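Local coordinates for protein putative (Helicobacter pylori, PDB 4O8S) that probably transfers nucleotidyl groups, as a member of the nucleotidyltransferase superfamily related to AbiEii-type toxins of type IV toxin-antitoxin systems, at residues A[31-36]-A[127-132]; A[6-11]-A[91-96]; A[156-161]-A[206-211]. All coordinates share one frame; numbering follows the deposited sequence.

Contact 1 (A[31-36]-A[127-132])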
ATOM      1  N   THR A  31      -1.434  -1.396   2.765  1.00 24.78           N
ATOM      2  CA  THR A  31      -1.531  -1.404   4.212  1.00 26.13           C
ATOM      3  C   THR A  31      -0.286  -0.772   4.843  1.00 25.65           C
ATOM      4  O   THR A  31      -0.332  -0.335   5.993  1.00 26.00           O
ATOM      5  CB  THR A  31      -1.888  -2.814   4.738  1.00 27.22           C
ATOM      6  OG1 THR A  31      -3.158  -3.203   4.159  1.00 28.98           O
ATOM      7  CG2 THR A  31      -2.006  -2.850   6.277  1.00 25.97           C
ATOM      8  N   ALA A  32       0.804  -0.670   4.082  1.00 24.58           N
ATOM      9  CA  ALA A  32       1.965   0.105   4.553  1.00 26.85           C
ATOM     10  C   ALA A  32       1.579   1.578   4.607  1.00 25.69           C
ATOM     11  O   ALA A  32       1.839   2.277   5.596  1.00 25.55           O
ATOM     12  CB  ALA A  32       3.146  -0.080   3.627  1.00 24.59           C
ATOM     13  N   LEU A  33       0.917   2.045   3.559  1.00 26.12           N
ATOM     14  CA  LEU A  33       0.391   3.415   3.567  1.00 30.06           C
ATOM     15  C   LEU A  33      -0.571   3.657   4.742  1.00 28.74           C
ATOM     16  O   LEU A  33      -0.509   4.703   5.413  1.00 28.63           O
ATOM     17  CB  LEU A  33      -0.285   3.732   2.241  1.00 23.74           C
ATOM     18  CG  LEU A  33       0.648   3.815   1.035  1.00 28.16           C
ATOM     19  CD1 LEU A  33      -0.162   4.022  -0.234  1.00 28.71           C
ATOM     20  CD2 LEU A  33       1.668   4.952   1.202  1.00 32.91           C
ATOM     21  N   TYR A  34      -1.430   2.678   5.022  1.00 26.62           N
ATOM     22  CA  TYR A  34      -2.416   2.828   6.088  1.00 28.27           C
ATOM     23  C   TYR A  34      -1.841   2.810   7.507  1.00 32.73           C
ATOM     24  O   TYR A  34      -2.225   3.644   8.334  1.00 32.79           O
ATOM     25  CB  TYR A  34      -3.511   1.767   5.971  1.00 27.49           C
ATOM     26  CG  TYR A  34      -4.539   1.857   7.074  1.00 30.65           C
ATOM     27  CD1 TYR A  34      -5.450   2.914   7.115  1.00 33.67           C
ATOM     28  CD2 TYR A  34      -4.601   0.900   8.078  1.00 34.62           C
ATOM     29  CE1 TYR A  34      -6.409   3.007   8.129  1.00 36.74           C
ATOM     30  CE2 TYR A  34      -5.557   0.987   9.103  1.00 39.47           C
ATOM     31  CZ  TYR A  34      -6.455   2.049   9.118  1.00 38.95           C
ATOM     32  OH  TYR A  34      -7.405   2.156  10.117  1.00 42.00           O
ATOM     33  N   LEU A  35      -0.946   1.861   7.790  1.00 27.15           N
ATOM     34  CA  LEU A  35      -0.404   1.698   9.141  1.00 31.36           C
ATOM     35  C   LEU A  35       0.775   2.646   9.375  1.00 31.68           C
ATOM     36  O   LEU A  35       1.044   3.054  10.501  1.00 33.78           O
ATOM     37  CB  LEU A  35       0.079   0.263   9.361  1.00 28.79           C
ATOM     38  CG  LEU A  35      -0.992  -0.834   9.447  1.00 34.27           C
ATOM     39  CD1 LEU A  35      -0.361  -2.197   9.710  1.00 32.59           C
ATOM     40  CD2 LEU A  35      -2.001  -0.495  10.537  1.00 34.80           C
ATOM     41  N   GLY A  36       1.490   2.968   8.305  1.00 29.45           N
ATOM     42  CA  GLY A  36       2.706   3.743   8.434  1.00 35.33           C
ATOM     43  C   GLY A  36       2.621   5.199   8.000  1.00 36.92           C
ATOM     44  O   GLY A  36       3.344   6.037   8.543  1.00 31.62           O
ATOM     45  N   GLU A 127       8.930   6.108  -1.710  1.00 31.65           N
ATOM     46  CA  GLU A 127       9.246   6.105  -3.135  1.00 34.60           C
ATOM     47  C   GLU A 127       9.089   4.711  -3.752  1.00 33.73           C
ATOM     48  O   GLU A 127       8.723   4.585  -4.913  1.00 32.00           O
ATOM     49  CB  GLU A 127      10.627   6.737  -3.436  1.00 40.15           C
ATOM     50  CG  GLU A 127      11.813   6.133  -2.706  1.00 52.36           C
ATOM     51  CD  GLU A 127      13.154   6.453  -3.391  1.00 68.20           C
ATOM     52  OE1 GLU A 127      14.155   5.741  -3.114  1.00 65.09           O
ATOM     53  OE2 GLU A 127      13.205   7.412  -4.206  1.00 70.32           O
ATOM     54  N   ARG A 128       9.325   3.666  -2.967  1.00 34.59           N
ATOM     55  CA  ARG A 128       9.118   2.304  -3.461  1.00 36.43           C
ATOM     56  C   ARG A 128       7.613   2.035  -3.604  1.00 35.96           C
ATOM     57  O   ARG A 128       7.161   1.420  -4.576  1.00 34.18           O
ATOM     58  CB  ARG A 128       9.764   1.301  -2.498  1.00 39.84           C
ATOM     59  CG  ARG A 128       9.848  -0.160  -2.982  1.00 47.20           C
ATOM     60  CD  ARG A 128      10.647  -0.978  -1.953  1.00 60.13           C
ATOM     61  NE  ARG A 128      10.691  -2.427  -2.189  1.00 69.50           N
ATOM     62  CZ  ARG A 128      11.772  -3.095  -2.601  1.00 67.26           C
ATOM     63  NH1 ARG A 128      12.909  -2.452  -2.850  1.00 65.68           N
ATOM     64  NH2 ARG A 128      11.715  -4.412  -2.769  1.00 62.52           N
ATOM     65  N   ILE A 129       6.827   2.516  -2.646  1.00 27.12           N
ATOM     66  CA  ILE A 129       5.385   2.363  -2.757  1.00 28.74           C
ATOM     67  C   ILE A 129       4.842   3.070  -4.007  1.00 29.39           C
ATOM     68  O   ILE A 129       4.009   2.511  -4.727  1.00 30.32           O
ATOM     69  CB  ILE A 129       4.666   2.831  -1.485  1.00 30.20           C
ATOM     70  CG1 ILE A 129       5.178   1.999  -0.295  1.00 26.57           C
ATOM     71  CG2 ILE A 129       3.151   2.685  -1.661  1.00 26.97           C
ATOM     72  CD1 ILE A 129       4.850   2.576   1.088  1.00 30.55           C
ATOM     73  N   ILE A 130       5.314   4.284  -4.269  1.00 28.62           N
ATOM     74  CA  ILE A 130       4.898   5.037  -5.453  1.00 30.58           C
ATOM     75  C   ILE A 130       5.241   4.250  -6.721  1.00 33.95           C
ATOM     76  O   ILE A 130       4.400   4.082  -7.609  1.00 32.69           O
ATOM     77  CB  ILE A 130       5.624   6.412  -5.538  1.00 31.59           C
ATOM     78  CG1 ILE A 130       5.272   7.299  -4.335  1.00 32.30           C
ATOM     79  CG2 ILE A 130       5.226   7.143  -6.806  1.00 30.39           C
ATOM     80  CD1 ILE A 130       6.006   8.619  -4.325  1.00 30.34           C
ATOM     81  N   ASP A 131       6.493   3.801  -6.799  1.00 34.81           N
ATOM     82  CA  ASP A 131       7.022   3.062  -7.954  1.00 35.62           C
ATOM     83  C   ASP A 131       6.164   1.820  -8.231  1.00 38.67           C
ATOM     84  O   ASP A 131       5.738   1.582  -9.368  1.00 35.52           O
ATOM     85  CB  ASP A 131       8.481   2.687  -7.663  1.00 37.50           C
ATOM     86  CG  ASP A 131       9.208   2.084  -8.867  1.00 43.98           C
ATOM     87  OD1 ASP A 131       8.863   2.389 -10.032  1.00 40.57           O
ATOM     88  OD2 ASP A 131      10.158   1.305  -8.628  1.00 48.08           O
ATOM     89  N   ASN A 132       5.879   1.053  -7.184  1.00 33.06           N
ATOM     90  CA  ASN A 132       5.037  -0.124  -7.334  1.00 35.20           C
ATOM     91  C   ASN A 132       3.585   0.189  -7.683  1.00 38.57           C
ATOM     92  O   ASN A 132       2.929  -0.600  -8.360  1.00 37.36           O
ATOM     93  CB  ASN A 132       5.098  -0.991  -6.080  1.00 34.29           C
ATOM     94  CG  ASN A 132       6.478  -1.593  -5.862  1.00 38.30           C
ATOM     95  OD1 ASN A 132       7.312  -1.584  -6.767  1.00 37.99           O
ATOM     96  ND2 ASN A 132       6.721  -2.114  -4.660  1.00 37.06           N
TER
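Ile129 reaches across to Leu33 and Ala32 with both of its branches, and the two branches do different work. Its CG2 methyl sits against the fork of Leu33: Ile129 CG2 lies 3.8 Å from Leu33 CD1, with Leu33 CG just as near and CD2 barely farther. The longer branch continues alongside, bringing Ile129 CD1 to 4.0 Å from Leu33 CD2 and to 4.1 Å from Ala32 CB. The leucine and isoleucine side chains run past each other in opposite directions, so contact is made along their flanks. The first torsion of Ile129 explains the division: at chi1 -59° CG1 lies beside the backbone N, while CG2 is anti to that N, which turns it toward Leu33. All three residues are buried, and no hydrogen bond crosses between segments 31-36 and 127-132, whose nearest CA atoms, Leu33 CA and Ile129 CA, are 8.1 Å apart. Here dispersion and the exclusion of water carry the contact, while polar groups one step out fix the helices. Thr31 OG1 bonds to Asp45 O and Ser43 OG, tying helix 29-36 to the chain that leads into strand 46-50. On helix 126-139, Arg128 forms a salt bridge with Asp49 of that same strand and a bond to Asp108 O. Helix 29-36 followed by the Asp-bearing strand 46-50 is consistent with the core of the nucleotidyltransferase fold. Around this core, Ala32 touches Ile123 of strand 121-124, Leu33 meets Asp152 of helix 147-159, and Leu35 packs on helix 4-19.

Contact 2 (A[6-11]-A[91-96])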
ATOM      1  N   ALA A   6     -13.922  -3.627  11.539  1.00 38.79           N
ATOM      2  CA  ALA A   6     -12.688  -3.046  11.021  1.00 39.60           C
ATOM      3  C   ALA A   6     -11.663  -2.837  12.140  1.00 39.95           C
ATOM      4  O   ALA A   6     -10.461  -3.087  11.948  1.00 33.22           O
ATOM      5  CB  ALA A   6     -12.981  -1.729  10.301  1.00 40.71           C
ATOM      6  N   LEU A   7     -12.135  -2.383  13.304  1.00 46.14           N
ATOM      7  CA  LEU A   7     -11.254  -2.127  14.450  1.00 44.51           C
ATOM      8  C   LEU A   7     -10.524  -3.384  14.918  1.00 44.01           C
ATOM      9  O   LEU A   7      -9.335  -3.342  15.242  1.00 43.14           O
ATOM     10  CB  LEU A   7     -12.040  -1.542  15.631  1.00 50.16           C
ATOM     11  CG  LEU A   7     -12.520  -0.084  15.595  1.00 59.37           C
ATOM     12  CD1 LEU A   7     -13.091   0.310  16.960  1.00 60.35           C
ATOM     13  CD2 LEU A   7     -11.398   0.871  15.187  1.00 51.71           C
ATOM     14  N   ASN A   8     -11.234  -4.502  14.993  1.00 40.54           N
ATOM     15  CA  ASN A   8     -10.574  -5.735  15.395  1.00 39.94           C
ATOM     16  C   ASN A   8      -9.608  -6.212  14.313  1.00 36.29           C
ATOM     17  O   ASN A   8      -8.527  -6.716  14.620  1.00 38.67           O
ATOM     18  CB  ASN A   8     -11.599  -6.800  15.770  1.00 44.64           C
ATOM     19  CG  ASN A   8     -12.197  -6.547  17.140  1.00 48.25           C
ATOM     20  OD1 ASN A   8     -11.475  -6.223  18.085  1.00 48.35           O
ATOM     21  ND2 ASN A   8     -13.516  -6.655  17.249  1.00 50.54           N
ATOM     22  N   HIS A   9      -9.985  -6.011  13.054  1.00 36.53           N
ATOM     23  CA  HIS A   9      -9.109  -6.330  11.930  1.00 38.60           C
ATOM     24  C   HIS A   9      -7.796  -5.539  12.008  1.00 37.77           C
ATOM     25  O   HIS A   9      -6.705  -6.111  11.894  1.00 34.93           O
ATOM     26  CB  HIS A   9      -9.820  -6.038  10.611  1.00 37.20           C
ATOM     27  CG  HIS A   9      -9.147  -6.639   9.413  1.00 36.90           C
ATOM     28  ND1 HIS A   9      -9.129  -8.001   9.176  1.00 36.59           N
ATOM     29  CD2 HIS A   9      -8.489  -6.069   8.376  1.00 37.70           C
ATOM     30  CE1 HIS A   9      -8.481  -8.239   8.050  1.00 36.49           C
ATOM     31  NE2 HIS A   9      -8.081  -7.086   7.542  1.00 36.62           N
ATOM     32  N   GLU A  10      -7.898  -4.225  12.202  1.00 36.55           N
ATOM     33  CA  GLU A  10      -6.696  -3.393  12.329  1.00 34.37           C
ATOM     34  C   GLU A  10      -5.828  -3.843  13.496  1.00 33.26           C
ATOM     35  O   GLU A  10      -4.597  -3.863  13.409  1.00 33.27           O
ATOM     36  CB  GLU A  10      -7.064  -1.911  12.501  1.00 36.72           C
ATOM     37  CG  GLU A  10      -5.817  -1.012  12.630  1.00 42.81           C
ATOM     38  CD  GLU A  10      -6.103   0.490  12.602  1.00 45.48           C
ATOM     39  OE1 GLU A  10      -7.254   0.901  12.325  1.00 48.24           O
ATOM     40  OE2 GLU A  10      -5.147   1.266  12.844  1.00 53.03           O
ATOM     41  N   LYS A  11      -6.469  -4.201  14.600  1.00 37.94           N
ATOM     42  CA  LYS A  11      -5.739  -4.637  15.787  1.00 40.44           C
ATOM     43  C   LYS A  11      -4.940  -5.913  15.512  1.00 38.24           C
ATOM     44  O   LYS A  11      -3.791  -6.050  15.953  1.00 36.59           O
ATOM     45  CB  LYS A  11      -6.723  -4.866  16.930  1.00 42.28           C
ATOM     46  CG  LYS A  11      -6.112  -5.450  18.195  1.00 47.82           C
ATOM     47  CD  LYS A  11      -7.243  -5.798  19.169  1.00 54.45           C
ATOM     48  CE  LYS A  11      -6.736  -6.182  20.552  1.00 62.85           C
ATOM     49  NZ  LYS A  11      -7.874  -6.537  21.468  1.00 65.66           N
ATOM     50  N   THR A  91     -13.599 -12.851  16.798  1.00 47.79           N
ATOM     51  CA  THR A  91     -13.342 -11.941  17.914  1.00 54.97           C
ATOM     52  C   THR A  91     -14.194 -12.319  19.118  1.00 59.54           C
ATOM     53  O   THR A  91     -14.998 -13.250  19.048  1.00 56.71           O
ATOM     54  CB  THR A  91     -13.641 -10.473  17.541  1.00 53.12           C
ATOM     55  OG1 THR A  91     -15.048 -10.302  17.333  1.00 56.48           O
ATOM     56  CG2 THR A  91     -12.909 -10.090  16.277  1.00 49.41           C
ATOM     57  N   LYS A  92     -14.010 -11.600  20.221  1.00 84.83           N
ATOM     58  CA  LYS A  92     -14.892 -11.751  21.369  1.00 87.19           C
ATOM     59  C   LYS A  92     -16.210 -11.048  21.063  1.00 86.76           C
ATOM     60  O   LYS A  92     -17.279 -11.458  21.522  1.00 84.23           O
ATOM     61  CB  LYS A  92     -14.252 -11.163  22.626  1.00 85.81           C
ATOM     62  CG  LYS A  92     -12.941 -11.834  23.025  1.00 88.94           C
ATOM     63  CD  LYS A  92     -13.058 -13.357  23.021  1.00 89.12           C
ATOM     64  CE  LYS A  92     -11.747 -14.017  23.436  1.00 89.16           C
ATOM     65  NZ  LYS A  92     -11.337 -13.634  24.818  1.00 97.15           N
ATOM     66  N   ASP A  93     -16.117 -10.001  20.252  1.00 85.93           N
ATOM     67  CA  ASP A  93     -17.268  -9.190  19.878  1.00 83.22           C
ATOM     68  C   ASP A  93     -18.177  -9.928  18.892  1.00 86.47           C
ATOM     69  O   ASP A  93     -19.344  -9.562  18.712  1.00 82.62           O
ATOM     70  CB  ASP A  93     -16.787  -7.872  19.261  1.00 83.98           C
ATOM     71  CG  ASP A  93     -15.682  -7.205  20.079  1.00 85.89           C
ATOM     72  OD1 ASP A  93     -15.431  -7.639  21.226  1.00 87.02           O
ATOM     73  OD2 ASP A  93     -15.067  -6.239  19.574  1.00 84.22           O
ATOM     74  N   ASN A  94     -17.635 -10.974  18.269  1.00 69.61           N
ATOM     75  CA  ASN A  94     -18.303 -11.662  17.168  1.00 66.99           C
ATOM     76  C   ASN A  94     -17.595 -12.973  16.835  1.00 67.47           C
ATOM     77  O   ASN A  94     -16.372 -12.994  16.673  1.00 66.07           O
ATOM     78  CB  ASN A  94     -18.317 -10.756  15.934  1.00 65.34           C
ATOM     79  CG  ASN A  94     -19.234 -11.263  14.846  1.00 67.70           C
ATOM     80  OD1 ASN A  94     -19.489 -12.463  14.742  1.00 69.62           O
ATOM     81  ND2 ASN A  94     -19.734 -10.346  14.018  1.00 65.64           N
ATOM     82  N   LYS A  95     -18.359 -14.058  16.723  1.00 69.88           N
ATOM     83  CA  LYS A  95     -17.775 -15.366  16.419  1.00 73.41           C
ATOM     84  C   LYS A  95     -17.853 -15.722  14.931  1.00 72.33           C
ATOM     85  O   LYS A  95     -17.452 -16.815  14.523  1.00 74.53           O
ATOM     86  CB  LYS A  95     -18.403 -16.470  17.281  1.00 76.21           C
ATOM     87  CG  LYS A  95     -17.978 -16.437  18.757  1.00 79.67           C
ATOM     88  CD  LYS A  95     -16.463 -16.260  18.902  1.00 80.86           C
ATOM     89  CE  LYS A  95     -16.009 -16.334  20.365  1.00 84.82           C
ATOM     90  NZ  LYS A  95     -16.679 -15.329  21.249  1.00 82.52           N
ATOM     91  N   GLU A  96     -18.359 -14.792  14.127  1.00 65.32           N
ATOM     92  CA  GLU A  96     -18.392 -14.970  12.680  1.00 68.05           C
ATOM     93  C   GLU A  96     -16.982 -14.860  12.104  1.00 68.50           C
ATOM     94  O   GLU A  96     -16.249 -13.910  12.404  1.00 64.60           O
ATOM     95  CB  GLU A  96     -19.314 -13.939  12.031  1.00 68.11           C
ATOM     96  CG  GLU A  96     -19.065 -13.724  10.548  1.00 72.30           C
ATOM     97  CD  GLU A  96     -20.076 -12.778   9.926  1.00 80.49           C
ATOM     98  OE1 GLU A  96     -21.276 -13.138   9.887  1.00 82.16           O
ATOM     99  OE2 GLU A  96     -19.674 -11.675   9.480  1.00 81.63           O
TER
HETATM  100  O   HOH W   1     -15.746  -7.932  15.502  1.00 57.19           O
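The turn joining antiparallel strands 82-91 and 98-106 meets the N-terminal helix 4-19 here, with Asn8 facing Thr91 and Asp93. With chi1 -77° Asn8 sets CG anti to its carbonyl carbon, and the amide is carried toward the turn. Asn8 ND2 donates to Asp93 OD2 over 2.8 Å in a nearly straight bond (169°). The acceptor lies in the plane of the asparagine amide, yet the donor comes from above the carboxylate plane, the two flat groups being turned 54° apart. Alongside this bond the Thr91 methyl packs on the stem of the asparagine, CG2 lying 3.6 Å from Asn8 CB. Asn8 ND2 also donates to a water at 3.1 Å, and this water is hydrogen-bonded to Thr91 OG1. Within the turn, Asn94 OD1 accepts from Glu96 N at 2.7 Å, an Asx turn, while Thr91 N bonds to Asn94 O; Ile68 of strand 68-75 touches both Asn8 and Thr91. The neutral amide nitrogen thus serves two acceptors, a carboxylate and a water, in clearly different directions. Because Glu4 OE2 lies close to Asp93 OD2, the two carboxylates probably raise each other's proton affinity, and donation from Asn8 would partly offset that unfavourable proximity.

Contact 3 (A[156-161]-A[206-211])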
ATOM      1  N   LEU A 156      -0.728  10.210  -2.263  1.00 25.88           N
ATOM      2  CA  LEU A 156       0.726  10.333  -2.272  1.00 28.45           C
ATOM      3  C   LEU A 156       1.185  11.662  -2.885  1.00 28.80           C
ATOM      4  O   LEU A 156       2.039  12.335  -2.325  1.00 26.97           O
ATOM      5  CB  LEU A 156       1.350   9.147  -3.021  1.00 27.55           C
ATOM      6  CG  LEU A 156       1.307   7.861  -2.168  1.00 27.82           C
ATOM      7  CD1 LEU A 156       1.534   6.642  -3.027  1.00 23.55           C
ATOM      8  CD2 LEU A 156       2.364   7.911  -1.057  1.00 26.35           C
ATOM      9  N   ALA A 157       0.630  12.033  -4.035  1.00 23.34           N
ATOM     10  CA  ALA A 157       0.993  13.298  -4.670  1.00 28.71           C
ATOM     11  C   ALA A 157       0.617  14.486  -3.782  1.00 32.30           C
ATOM     12  O   ALA A 157       1.331  15.498  -3.732  1.00 35.62           O
ATOM     13  CB  ALA A 157       0.310  13.418  -6.037  1.00 27.19           C
ATOM     14  N   LYS A 158      -0.500  14.363  -3.074  1.00 34.17           N
ATOM     15  CA  LYS A 158      -0.997  15.462  -2.254  1.00 36.59           C
ATOM     16  C   LYS A 158      -0.203  15.638  -0.959  1.00 38.23           C
ATOM     17  O   LYS A 158       0.085  16.766  -0.550  1.00 37.22           O
ATOM     18  CB  LYS A 158      -2.480  15.244  -1.922  1.00 35.87           C
ATOM     19  CG  LYS A 158      -3.191  16.466  -1.305  1.00 41.00           C
ATOM     20  CD  LYS A 158      -4.643  16.125  -0.939  1.00 45.04           C
ATOM     21  CE  LYS A 158      -5.400  17.345  -0.412  1.00 54.03           C
ATOM     22  NZ  LYS A 158      -6.173  18.038  -1.493  1.00 56.49           N
ATOM     23  N   HIS A 159       0.136  14.531  -0.299  1.00 29.12           N
ATOM     24  CA  HIS A 159       0.733  14.623   1.029  1.00 31.36           C
ATOM     25  C   HIS A 159       2.208  14.249   1.083  1.00 33.46           C
ATOM     26  O   HIS A 159       2.890  14.524   2.083  1.00 30.80           O
ATOM     27  CB  HIS A 159      -0.046  13.763   2.020  1.00 30.27           C
ATOM     28  CG  HIS A 159      -1.486  14.145   2.134  1.00 35.44           C
ATOM     29  ND1 HIS A 159      -1.907  15.249   2.848  1.00 37.66           N
ATOM     30  CD2 HIS A 159      -2.605  13.580   1.618  1.00 33.17           C
ATOM     31  CE1 HIS A 159      -3.226  15.338   2.778  1.00 41.10           C
ATOM     32  NE2 HIS A 159      -3.672  14.340   2.033  1.00 39.63           N
ATOM     33  N   TYR A 160       2.712  13.615   0.030  1.00 31.36           N
ATOM     34  CA  TYR A 160       4.113  13.201   0.063  1.00 32.34           C
ATOM     35  C   TYR A 160       4.858  13.596  -1.198  1.00 33.65           C
ATOM     36  O   TYR A 160       5.699  12.838  -1.692  1.00 33.30           O
ATOM     37  CB  TYR A 160       4.215  11.691   0.290  1.00 30.38           C
ATOM     38  CG  TYR A 160       3.783  11.272   1.669  1.00 29.49           C
ATOM     39  CD1 TYR A 160       4.680  11.286   2.728  1.00 31.74           C
ATOM     40  CD2 TYR A 160       2.479  10.868   1.918  1.00 26.81           C
ATOM     41  CE1 TYR A 160       4.290  10.904   4.003  1.00 30.58           C
ATOM     42  CE2 TYR A 160       2.079  10.483   3.193  1.00 26.93           C
ATOM     43  CZ  TYR A 160       2.992  10.513   4.228  1.00 26.63           C
ATOM     44  OH  TYR A 160       2.618  10.130   5.503  1.00 28.01           O
ATOM     45  N   GLU A 161       4.569  14.784  -1.712  1.00 31.17           N
ATOM     46  CA  GLU A 161       5.110  15.183  -3.006  1.00 36.49           C
ATOM     47  C   GLU A 161       6.641  15.237  -3.027  1.00 35.28           C
ATOM     48  O   GLU A 161       7.256  15.103  -4.091  1.00 36.79           O
ATOM     49  CB  GLU A 161       4.529  16.536  -3.447  1.00 38.23           C
ATOM     50  CG  GLU A 161       5.238  17.759  -2.864  1.00 44.50           C
ATOM     51  CD  GLU A 161       4.963  19.030  -3.686  1.00 52.42           C
ATOM     52  OE1 GLU A 161       3.820  19.540  -3.625  1.00 49.68           O
ATOM     53  OE2 GLU A 161       5.879  19.497  -4.413  1.00 53.48           O
ATOM     54  N   ALA A 206      -9.611  12.780  -9.842  1.00 36.36           N
ATOM     55  CA  ALA A 206      -8.970  12.637 -11.145  1.00 38.66           C
ATOM     56  C   ALA A 206      -8.416  13.974 -11.640  1.00 42.79           C
ATOM     57  O   ALA A 206      -7.273  14.051 -12.113  1.00 41.99           O
ATOM     58  CB  ALA A 206      -9.955  12.072 -12.144  1.00 41.94           C
ATOM     59  N   LEU A 207      -9.233  15.021 -11.541  1.00 40.13           N
ATOM     60  CA  LEU A 207      -8.821  16.359 -11.955  1.00 41.95           C
ATOM     61  C   LEU A 207      -7.660  16.840 -11.119  1.00 38.74           C
ATOM     62  O   LEU A 207      -6.656  17.305 -11.653  1.00 38.74           O
ATOM     63  CB  LEU A 207      -9.977  17.360 -11.806  1.00 43.53           C
ATOM     64  CG  LEU A 207     -11.041  17.279 -12.899  1.00 53.76           C
ATOM     65  CD1 LEU A 207     -12.247  18.165 -12.572  1.00 56.19           C
ATOM     66  CD2 LEU A 207     -10.421  17.675 -14.235  1.00 52.64           C
ATOM     67  N   GLU A 208      -7.807  16.726  -9.805  1.00 37.59           N
ATOM     68  CA  GLU A 208      -6.791  17.219  -8.896  1.00 40.02           C
ATOM     69  C   GLU A 208      -5.441  16.514  -9.081  1.00 41.83           C
ATOM     70  O   GLU A 208      -4.385  17.171  -9.033  1.00 40.74           O
ATOM     71  CB  GLU A 208      -7.268  17.130  -7.441  1.00 41.60           C
ATOM     72  CG  GLU A 208      -6.281  17.787  -6.488  1.00 49.67           C
ATOM     73  CD  GLU A 208      -6.784  17.869  -5.063  1.00 52.96           C
ATOM     74  OE1 GLU A 208      -7.654  17.052  -4.688  1.00 43.31           O
ATOM     75  OE2 GLU A 208      -6.293  18.757  -4.319  1.00 57.86           O
ATOM     76  N   LEU A 209      -5.465  15.196  -9.302  1.00 37.56           N
ATOM     77  CA  LEU A 209      -4.215  14.454  -9.514  1.00 35.45           C
ATOM     78  C   LEU A 209      -3.492  14.872 -10.790  1.00 33.15           C
ATOM     79  O   LEU A 209      -2.271  15.065 -10.774  1.00 35.79           O
ATOM     80  CB  LEU A 209      -4.430  12.929  -9.520  1.00 34.79           C
ATOM     81  CG  LEU A 209      -3.143  12.161  -9.884  1.00 33.67           C
ATOM     82  CD1 LEU A 209      -2.035  12.454  -8.866  1.00 30.42           C
ATOM     83  CD2 LEU A 209      -3.375  10.650 -10.042  1.00 34.58           C
ATOM     84  N   GLY A 210      -4.226  14.991 -11.895  1.00 36.02           N
ATOM     85  CA  GLY A 210      -3.621  15.400 -13.155  1.00 37.18           C
ATOM     86  C   GLY A 210      -2.873  16.717 -13.027  1.00 41.76           C
ATOM     87  O   GLY A 210      -1.735  16.874 -13.513  1.00 40.68           O
ATOM     88  N   VAL A 211      -3.498  17.665 -12.335  1.00 39.13           N
ATOM     89  CA  VAL A 211      -2.890  18.979 -12.151  1.00 40.40           C
ATOM     90  C   VAL A 211      -1.702  18.945 -11.191  1.00 39.31           C
ATOM     91  O   VAL A 211      -0.663  19.546 -11.479  1.00 41.67           O
ATOM     92  CB  VAL A 211      -3.939  20.020 -11.702  1.00 41.95           C
ATOM     93  CG1 VAL A 211      -3.282  21.352 -11.383  1.00 40.20           C
ATOM     94  CG2 VAL A 211      -4.992  20.187 -12.790  1.00 41.98           C
TER
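The end of helix 147-159 and a turn of helix 202-231 come within 7.2 Å of each other, measured from Ala157 CA to Leu209 CA, close enough for a small residue to meet a large one. Ala157 CB touches the methyl Leu209 CD1 at 3.8 Å. Leu209 reaches it with CG anti to its own backbone N (chi1 174°) and a turn at the next bond that brings CD1 to the alanine. Next to this apolar pair lies a charged one: Lys158 NZ forms a salt bridge with Glu208 OE2 at 2.9 Å, although the hydrogen bond within it is weak. The two long side chains cross at about a right angle, the glutamate extended and the lysine bent at its last torsion, chi4 95°. This helix-helix packing, an alanine against a leucine with an ion pair beside it, belongs to the C-terminal helical part of the fold. Leu172 of helix 166-176 touches both Ala157 and Leu209, so a third helix closes over the apolar pair, and Ala157 also meets Met212 and Ile216. The carboxylate of Glu208 is shared, since its other oxygen, OE1, is hydrogen-bonded to His154 NE2, one turn before Lys158 on the same helix. Two partners on separate oxygens should restrain the carboxylate's rotation.

In the fold
Contact 1 is central, its centre about 4 Å from that of the chain, and touches both others. Toward contact 2, whose centre is about 25 Å away, Tyr34 OH lies 2.5 Å from Glu10 OE1, a probable hydrogen bond between helices 29-36 and 4-19. Toward contact 3, with centres about 15 Å apart, Leu33 CD2 packs on Leu156 CD2 at 3.8 Å, and Ile130 also meets Leu156. Contacts 2 and 3 remain separate, their nearest atoms about 14 Å apart. Contact 1 therefore joins the sheet-containing part to the helical part. By analogy with other nucleotidyltransferases, the active site would probably lie near strand 46-50, whose Asp49 is salt-bridged to Arg128 of contact 1.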